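Side-chain contact in pectinesterase 1 (Solanum lycopersicum, PDB 1XG2), which removes methyl esters from cell-wall pectin, releasing methanol, and may prepare fruit cell walls for softening during ripening: residues 209-212 with 213-216. Sequence-based numbering, arbitrary orientation.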
ATOM      1  N   GLU A 209     -11.551  24.896  -5.014  1.00 21.21           N
ATOM      2  CA  GLU A 209     -11.584  25.630  -6.291  1.00 23.20           C
ATOM      3  C   GLU A 209     -11.439  27.168  -6.172  1.00 23.55           C
ATOM      4  O   GLU A 209     -10.713  27.766  -6.947  1.00 23.46           O
ATOM      5  CB  GLU A 209     -12.861  25.287  -7.084  1.00 24.04           C
ATOM      6  CG  GLU A 209     -12.604  24.786  -8.502  1.00 28.08           C
ATOM      7  CD  GLU A 209     -13.843  24.153  -9.133  1.00 34.01           C
ATOM      8  OE1 GLU A 209     -13.693  23.195  -9.937  1.00 35.77           O
ATOM      9  OE2 GLU A 209     -14.975  24.603  -8.814  1.00 36.63           O
ATOM     10  N   PRO A 210     -12.107  27.818  -5.230  1.00 24.28           N
ATOM     11  CA  PRO A 210     -11.953  29.280  -5.090  1.00 25.07           C
ATOM     12  C   PRO A 210     -10.587  29.732  -4.556  1.00 25.12           C
ATOM     13  O   PRO A 210     -10.248  30.903  -4.709  1.00 25.68           O
ATOM     14  CB  PRO A 210     -13.046  29.670  -4.085  1.00 25.18           C
ATOM     15  CG  PRO A 210     -13.879  28.443  -3.848  1.00 25.58           C
ATOM     16  CD  PRO A 210     -13.056  27.265  -4.251  1.00 24.63           C
ATOM     17  N   VAL A 211      -9.836  28.829  -3.926  1.00 24.68           N
ATOM     18  CA  VAL A 211      -8.605  29.189  -3.224  1.00 24.41           C
ATOM     19  C   VAL A 211      -7.383  28.402  -3.712  1.00 24.28           C
ATOM     20  O   VAL A 211      -6.459  28.144  -2.949  1.00 23.30           O
ATOM     21  CB  VAL A 211      -8.770  29.001  -1.697  1.00 24.39           C
ATOM     22  CG1 VAL A 211      -9.709  30.055  -1.135  1.00 24.83           C
ATOM     23  CG2 VAL A 211      -9.284  27.589  -1.355  1.00 24.36           C
ATOM     24  N   LEU A 212      -7.382  28.057  -4.994  1.00 24.49           N
ATOM     25  CA  LEU A 212      -6.273  27.325  -5.620  1.00 25.17           C
ATOM     26  C   LEU A 212      -4.921  27.989  -5.426  1.00 25.00           C
ATOM     27  O   LEU A 212      -3.914  27.312  -5.217  1.00 24.54           O
ATOM     28  CB  LEU A 212      -6.523  27.174  -7.128  1.00 25.28           C
ATOM     29  CG  LEU A 212      -7.684  26.273  -7.514  1.00 26.20           C
ATOM     30  CD1 LEU A 212      -7.813  26.198  -9.033  1.00 26.71           C
ATOM     31  CD2 LEU A 212      -7.511  24.880  -6.899  1.00 27.05           C
ATOM     32  N   LYS A 213      -4.904  29.318  -5.495  1.00 25.22           N
ATOM     33  CA  LYS A 213      -3.660  30.070  -5.398  1.00 25.80           C
ATOM     34  C   LYS A 213      -3.109  30.100  -3.969  1.00 24.61           C
ATOM     35  O   LYS A 213      -1.907  30.301  -3.771  1.00 25.47           O
ATOM     36  CB  LYS A 213      -3.852  31.494  -5.948  1.00 26.55           C
ATOM     37  CG  LYS A 213      -4.277  31.563  -7.423  1.00 30.03           C
ATOM     38  CD  LYS A 213      -3.222  30.973  -8.389  1.00 33.75           C
ATOM     39  CE  LYS A 213      -3.173  31.727  -9.736  1.00 35.73           C
ATOM     40  NZ  LYS A 213      -3.523  30.844 -10.889  1.00 38.05           N
ATOM     41  N   GLU A 214      -3.971  29.909  -2.971  1.00 23.03           N
ATOM     42  CA  GLU A 214      -3.518  29.826  -1.585  1.00 22.17           C
ATOM     43  C   GLU A 214      -3.020  28.426  -1.195  1.00 20.68           C
ATOM     44  O   GLU A 214      -2.107  28.290  -0.369  1.00 20.07           O
ATOM     45  CB  GLU A 214      -4.626  30.261  -0.629  1.00 22.52           C
ATOM     46  CG  GLU A 214      -4.181  30.257   0.835  1.00 25.20           C
ATOM     47  CD  GLU A 214      -5.240  30.729   1.819  1.00 28.14           C
ATOM     48  OE1 GLU A 214      -5.008  30.537   3.050  1.00 29.55           O
ATOM     49  OE2 GLU A 214      -6.289  31.267   1.364  1.00 28.13           O
ATOM     50  N   PHE A 215      -3.642  27.395  -1.768  1.00 18.77           N
ATOM     51  CA  PHE A 215      -3.355  26.002  -1.402  1.00 18.01           C
ATOM     52  C   PHE A 215      -2.980  25.235  -2.650  1.00 17.15           C
ATOM     53  O   PHE A 215      -3.855  24.873  -3.428  1.00 17.95           O
ATOM     54  CB  PHE A 215      -4.573  25.343  -0.764  1.00 17.13           C
ATOM     55  CG  PHE A 215      -5.076  26.060   0.440  1.00 16.94           C
ATOM     56  CD1 PHE A 215      -4.393  25.980   1.640  1.00 17.30           C
ATOM     57  CD2 PHE A 215      -6.234  26.825   0.375  1.00 16.90           C
ATOM     58  CE1 PHE A 215      -4.865  26.647   2.776  1.00 17.18           C
ATOM     59  CE2 PHE A 215      -6.706  27.494   1.503  1.00 17.33           C
ATOM     60  CZ  PHE A 215      -6.021  27.408   2.698  1.00 16.58           C
ATOM     61  N   PRO A 216      -1.693  24.983  -2.843  1.00 16.31           N
ATOM     62  CA  PRO A 216      -1.238  24.308  -4.052  1.00 15.97           C
ATOM     63  C   PRO A 216      -1.511  22.816  -3.932  1.00 15.08           C
ATOM     64  O   PRO A 216      -1.648  22.308  -2.814  1.00 14.82           O
ATOM     65  CB  PRO A 216       0.267  24.573  -4.044  1.00 15.98           C
ATOM     66  CG  PRO A 216       0.601  24.616  -2.589  1.00 16.67           C
ATOM     67  CD  PRO A 216      -0.568  25.284  -1.937  1.00 16.19           C
TER
HETATM   68  O   HOH W   1      -7.250  31.378  -5.774  1.00 27.53           O
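F215 sets its aromatic ring beside V211, four residues earlier in the same loop, and illustrates how a turn of the chain can be secured twice, by a backbone carbonyl and by apolar side chains. The two side chains run next to each other and point the same way. Along F215, CB lies 4.0 Å from V211 O; CD2 is 3.6 Å from both V211 O, which approaches the ring obliquely, and V211 CG2, which meets it at its edge, in its plane; CE2, next towards the tip, is 3.9 Å from the same methyl and 4.1 Å from V211 CB. The ring gets there because CG stands anti to the carbonyl carbon, beside the backbone N (chi1 -57°). One of its faces is covered from within the turn: E214 CG sits 3.8 Å above the plane, over the centre, while the rest of that glutamate extends onward.

The backbone supplies the second fastening. V211 O accepts a hydrogen bond from F215 N at 3.1 Å, closing an alpha-turn, to which a weak bond from E214 N adds a little. Nearby, a water bridges P210 O and K213 N, giving a bond to the former and accepting one from the latter.

Beyond the turn, F215 also packs on K172 and P173, and P216 shares backbone hydrogen bonding with N179, so the loop between strands 201-204 and 217-220 is joined to the adjoining coil of the right-handed parallel beta-helix. With an alanine here in place of F215, V211 CG2 would probably lose the ring edge beside it and E214 CG the face beneath it, opening a gap towards P173. Carbon-to-carbon packing and a backbone carbonyl thus shape this surface loop, whose P216 side chain lies about 10 Å from that of R221, a probable substrate-binding residue.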